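Local structure of neurotoxin (Clostridium botulinum, 1ZB7) at residues Val3-Asn11 with Asp82-Ile93. The protein cleaves synaptobrevins (VAMPs) of the host cell as a zinc endopeptidase, hydrolysing one Ala-Ala bond of VAMP2. Sequence-based numbering, arbitrary orientation.
Sequences VNIKNFNYN and DAEKDKFLKTMI
Tyr10 and Asp86 mark the closest approach of a loop segment, 3-11, extended as far as Asn9, that runs antiparallel to residues 82-93 of helix 82-99, their CA atoms 4.7 Å apart against 7.0 Å for those of Asn7 and Ile93. Tyr10 N gives a nearly straight hydrogen bond (166°) to Asp86 OD1, 2.9 Å away, on the anti side and somewhat out of the carboxylate plane. Asp86 OD2 turns its syn lone pair to Lys90 NZ, 2.7 Å off, in a salt bridge between residues one helical turn apart. The same ammonium donates to Asn9 OD1 at 2.8 Å, in the amide plane and on a lone pair. With CG anti to the backbone N (chi1 -169°), the Tyr10 ring swings across the helix, and Lys85 CB sits over one face, 3.8 Å from its centroid, in a CH-pi contact. Lys85 NZ continues to a salt bridge with Glu48. Toward Ile93, Leu89 CD2 touches Phe8 CB, and Ile93 CG2 meets Ile5 CG2 at 4.1 Å. Asp86 thus links backbone and ammonium, probably fixing where Lys90 offers its proton to Asn9; these polar bonds and the apolar contacts of Leu89 and Ile93 hold the segment against the helix.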
loop_
_atom_site.group_PDB
_atom_site.type_symbol
_atom_site.label_atom_id
_atom_site.label_comp_id
_atom_site.label_asym_id
_atom_site.label_seq_id
_atom_site.Cartn_x
_atom_site.Cartn_y
_atom_site.Cartn_z
ATOM N N VAL A 3 -25.894 9.699 24.366
ATOM C CA VAL A 3 -26.597 10.698 23.553
ATOM C C VAL A 3 -28.022 10.189 23.199
ATOM O O VAL A 3 -28.239 8.998 22.987
ATOM C CB VAL A 3 -25.685 10.959 22.358
ATOM C CG1 VAL A 3 -26.249 10.553 20.977
ATOM C CG2 VAL A 3 -24.975 12.315 22.480
ATOM N N ASN A 4 -28.975 11.104 23.215
ATOM C CA ASN A 4 -30.282 10.796 22.728
ATOM C C ASN A 4 -30.379 10.887 21.194
ATOM O O ASN A 4 -29.987 11.852 20.616
ATOM C CB ASN A 4 -31.337 11.710 23.371
ATOM C CG ASN A 4 -32.759 11.405 22.862
ATOM O OD1 ASN A 4 -33.281 12.100 21.926
ATOM N ND2 ASN A 4 -33.373 10.344 23.414
ATOM N N ILE A 5 -31.030 9.921 20.594
ATOM C CA ILE A 5 -31.210 9.888 19.137
ATOM C C ILE A 5 -32.718 9.942 18.840
ATOM O O ILE A 5 -33.453 9.034 19.224
ATOM C CB ILE A 5 -30.531 8.644 18.492
ATOM C CG1 ILE A 5 -29.065 8.593 18.949
ATOM C CG2 ILE A 5 -30.657 8.705 16.997
ATOM C CD1 ILE A 5 -28.284 7.454 18.433
ATOM N N LYS A 6 -33.132 11.026 18.173
ATOM C CA LYS A 6 -34.517 11.277 17.888
ATOM C C LYS A 6 -35.000 10.613 16.586
ATOM O O LYS A 6 -34.296 10.619 15.607
ATOM C CB LYS A 6 -34.783 12.790 17.852
ATOM C CG LYS A 6 -36.253 13.098 17.895
ATOM C CD LYS A 6 -36.523 14.504 18.211
ATOM C CE LYS A 6 -38.014 14.753 17.824
ATOM N NZ LYS A 6 -38.391 16.109 18.330
ATOM N N ASN A 7 -36.195 10.021 16.631
ATOM C CA ASN A 7 -36.927 9.486 15.504
ATOM C C ASN A 7 -37.701 10.545 14.763
ATOM O O ASN A 7 -38.268 11.347 15.347
ATOM C CB ASN A 7 -37.967 8.426 15.980
ATOM C CG ASN A 7 -37.335 7.171 16.670
ATOM O OD1 ASN A 7 -36.334 6.544 16.207
ATOM N ND2 ASN A 7 -37.985 6.765 17.765
ATOM N N PHE A 8 -37.797 10.450 13.461
ATOM C CA PHE A 8 -38.469 11.408 12.586
ATOM C C PHE A 8 -39.043 10.661 11.423
ATOM O O PHE A 8 -38.530 9.582 11.049
ATOM C CB PHE A 8 -37.479 12.375 11.950
ATOM C CG PHE A 8 -36.873 13.383 12.933
ATOM C CD1 PHE A 8 -37.618 14.453 13.405
ATOM C CD2 PHE A 8 -35.568 13.285 13.307
ATOM C CE1 PHE A 8 -37.055 15.385 14.267
ATOM C CE2 PHE A 8 -35.032 14.221 14.176
ATOM C CZ PHE A 8 -35.733 15.246 14.603
ATOM N N ASN A 9 -40.094 11.242 10.847
ATOM C CA ASN A 9 -40.592 10.880 9.522
ATOM C C ASN A 9 -40.228 12.007 8.621
ATOM O O ASN A 9 -40.269 13.097 9.070
ATOM C CB ASN A 9 -42.129 10.692 9.541
ATOM C CG ASN A 9 -42.581 9.695 10.619
ATOM O OD1 ASN A 9 -42.379 8.471 10.425
ATOM N ND2 ASN A 9 -43.159 10.202 11.780
ATOM N N TYR A 10 -39.866 11.743 7.366
ATOM C CA TYR A 10 -39.607 12.768 6.401
ATOM C C TYR A 10 -40.667 13.834 6.303
ATOM O O TYR A 10 -40.344 15.002 6.160
ATOM C CB TYR A 10 -39.341 12.242 5.007
ATOM C CG TYR A 10 -38.808 13.365 4.128
ATOM C CD1 TYR A 10 -37.499 13.805 4.274
ATOM C CD2 TYR A 10 -39.603 14.027 3.217
ATOM C CE1 TYR A 10 -37.011 14.809 3.523
ATOM C CE2 TYR A 10 -39.084 15.056 2.438
ATOM C CZ TYR A 10 -37.786 15.429 2.598
ATOM O OH TYR A 10 -37.200 16.423 1.843
ATOM N N ASN A 11 -41.921 13.439 6.428
ATOM C CA ASN A 11 -43.050 14.370 6.288
ATOM C C ASN A 11 -43.491 15.094 7.524
ATOM O O ASN A 11 -44.380 15.935 7.459
ATOM C CB ASN A 11 -44.238 13.663 5.597
ATOM C CG ASN A 11 -44.950 12.609 6.507
ATOM O OD1 ASN A 11 -44.579 12.346 7.683
ATOM N ND2 ASN A 11 -45.961 11.985 5.931
ATOM N N ASP A 82 -40.035 11.444 -1.885
ATOM C CA ASP A 82 -40.266 11.519 -0.464
ATOM C C ASP A 82 -40.260 10.198 0.308
ATOM O O ASP A 82 -39.732 10.161 1.450
ATOM C CB ASP A 82 -41.597 12.209 -0.248
ATOM C CG ASP A 82 -41.501 13.724 -0.460
ATOM O OD1 ASP A 82 -40.449 14.238 -0.923
ATOM O OD2 ASP A 82 -42.465 14.425 -0.095
ATOM N N ALA A 83 -40.825 9.126 -0.291
ATOM C CA ALA A 83 -40.779 7.783 0.329
ATOM C C ALA A 83 -39.313 7.305 0.534
ATOM O O ALA A 83 -38.949 6.741 1.571
ATOM C CB ALA A 83 -41.578 6.741 -0.477
ATOM N N GLU A 84 -38.474 7.569 -0.440
ATOM C CA GLU A 84 -37.087 7.140 -0.353
ATOM C C GLU A 84 -36.247 8.045 0.613
ATOM O O GLU A 84 -35.323 7.574 1.224
ATOM C CB GLU A 84 -36.474 7.251 -1.716
ATOM C CG GLU A 84 -37.019 6.409 -2.899
ATOM C CD GLU A 84 -36.040 6.731 -4.073
ATOM O OE1 GLU A 84 -36.497 7.466 -4.964
ATOM O OE2 GLU A 84 -34.746 6.411 -3.949
ATOM N N LYS A 85 -36.541 9.339 0.655
ATOM C CA LYS A 85 -36.001 10.239 1.652
ATOM C C LYS A 85 -36.249 9.786 3.066
ATOM O O LYS A 85 -35.317 9.842 3.908
ATOM C CB LYS A 85 -36.517 11.675 1.454
ATOM C CG LYS A 85 -35.911 12.281 0.136
ATOM C CD LYS A 85 -36.407 13.661 -0.174
ATOM C CE LYS A 85 -35.968 14.032 -1.567
ATOM N NZ LYS A 85 -35.974 15.481 -1.800
ATOM N N ASP A 86 -37.492 9.383 3.304
ATOM C CA ASP A 86 -37.927 8.823 4.545
ATOM C C ASP A 86 -37.186 7.552 4.910
ATOM O O ASP A 86 -36.748 7.388 6.035
ATOM C CB ASP A 86 -39.484 8.598 4.522
ATOM C CG ASP A 86 -40.049 8.170 5.880
ATOM O OD1 ASP A 86 -39.906 8.891 6.888
ATOM O OD2 ASP A 86 -40.597 7.098 5.952
ATOM N N LYS A 87 -36.993 6.690 3.942
ATOM C CA LYS A 87 -36.187 5.463 4.135
ATOM C C LYS A 87 -34.699 5.712 4.462
ATOM O O LYS A 87 -34.097 5.019 5.376
ATOM C CB LYS A 87 -36.325 4.531 2.920
ATOM C CG LYS A 87 -35.635 3.185 3.120
ATOM C CD LYS A 87 -35.936 2.098 2.049
ATOM C CE LYS A 87 -35.121 0.807 2.409
ATOM N NZ LYS A 87 -35.522 -0.436 1.786
ATOM N N PHE A 88 -34.101 6.664 3.720
ATOM C CA PHE A 88 -32.733 7.146 4.017
ATOM C C PHE A 88 -32.579 7.697 5.471
ATOM O O PHE A 88 -31.682 7.297 6.197
ATOM C CB PHE A 88 -32.371 8.228 3.037
ATOM C CG PHE A 88 -30.983 8.803 3.226
ATOM C CD1 PHE A 88 -29.883 8.298 2.507
ATOM C CD2 PHE A 88 -30.779 9.889 4.022
ATOM C CE1 PHE A 88 -28.659 8.942 2.629
ATOM C CE2 PHE A 88 -29.543 10.469 4.159
ATOM C CZ PHE A 88 -28.481 9.944 3.490
ATOM N N LEU A 89 -33.485 8.600 5.858
ATOM C CA LEU A 89 -33.585 9.153 7.191
ATOM C C LEU A 89 -33.703 8.112 8.350
ATOM O O LEU A 89 -32.922 8.154 9.335
ATOM C CB LEU A 89 -34.743 10.087 7.213
ATOM C CG LEU A 89 -35.137 10.902 8.462
ATOM C CD1 LEU A 89 -33.937 11.676 9.024
ATOM C CD2 LEU A 89 -36.265 11.848 8.039
ATOM N N LYS A 90 -34.633 7.191 8.189
ATOM C CA LYS A 90 -34.832 6.087 9.081
ATOM C C LYS A 90 -33.642 5.150 9.147
ATOM O O LYS A 90 -33.265 4.671 10.234
ATOM C CB LYS A 90 -36.187 5.379 8.764
ATOM C CG LYS A 90 -37.374 6.173 9.405
ATOM C CD LYS A 90 -38.655 5.961 8.742
ATOM C CE LYS A 90 -39.814 6.764 9.449
ATOM N NZ LYS A 90 -41.083 6.730 8.588
ATOM N N THR A 91 -33.036 4.897 8.003
ATOM C CA THR A 91 -31.837 4.055 7.967
ATOM C C THR A 91 -30.670 4.769 8.703
ATOM O O THR A 91 -29.979 4.158 9.464
ATOM C CB THR A 91 -31.401 3.726 6.512
ATOM O OG1 THR A 91 -32.469 3.079 5.823
ATOM C CG2 THR A 91 -30.192 2.870 6.479
ATOM N N MET A 92 -30.467 6.049 8.459
ATOM C CA MET A 92 -29.422 6.820 9.160
ATOM C C MET A 92 -29.620 6.767 10.685
ATOM O O MET A 92 -28.661 6.596 11.448
ATOM C CB MET A 92 -29.345 8.282 8.680
ATOM C CG MET A 92 -28.798 8.536 7.290
ATOM S SD MET A 92 -27.336 7.498 6.836
ATOM C CE MET A 92 -26.173 8.097 8.074
ATOM N N ILE A 93 -30.875 6.918 11.127
ATOM C CA ILE A 93 -31.173 6.873 12.537
ATOM C C ILE A 93 -30.889 5.502 13.107
ATOM O O ILE A 93 -30.395 5.379 14.251
ATOM C CB ILE A 93 -32.625 7.241 12.768
ATOM C CG1 ILE A 93 -32.809 8.725 12.481
ATOM C CG2 ILE A 93 -33.094 6.851 14.212
ATOM C CD1 ILE A 93 -34.282 9.078 12.209
#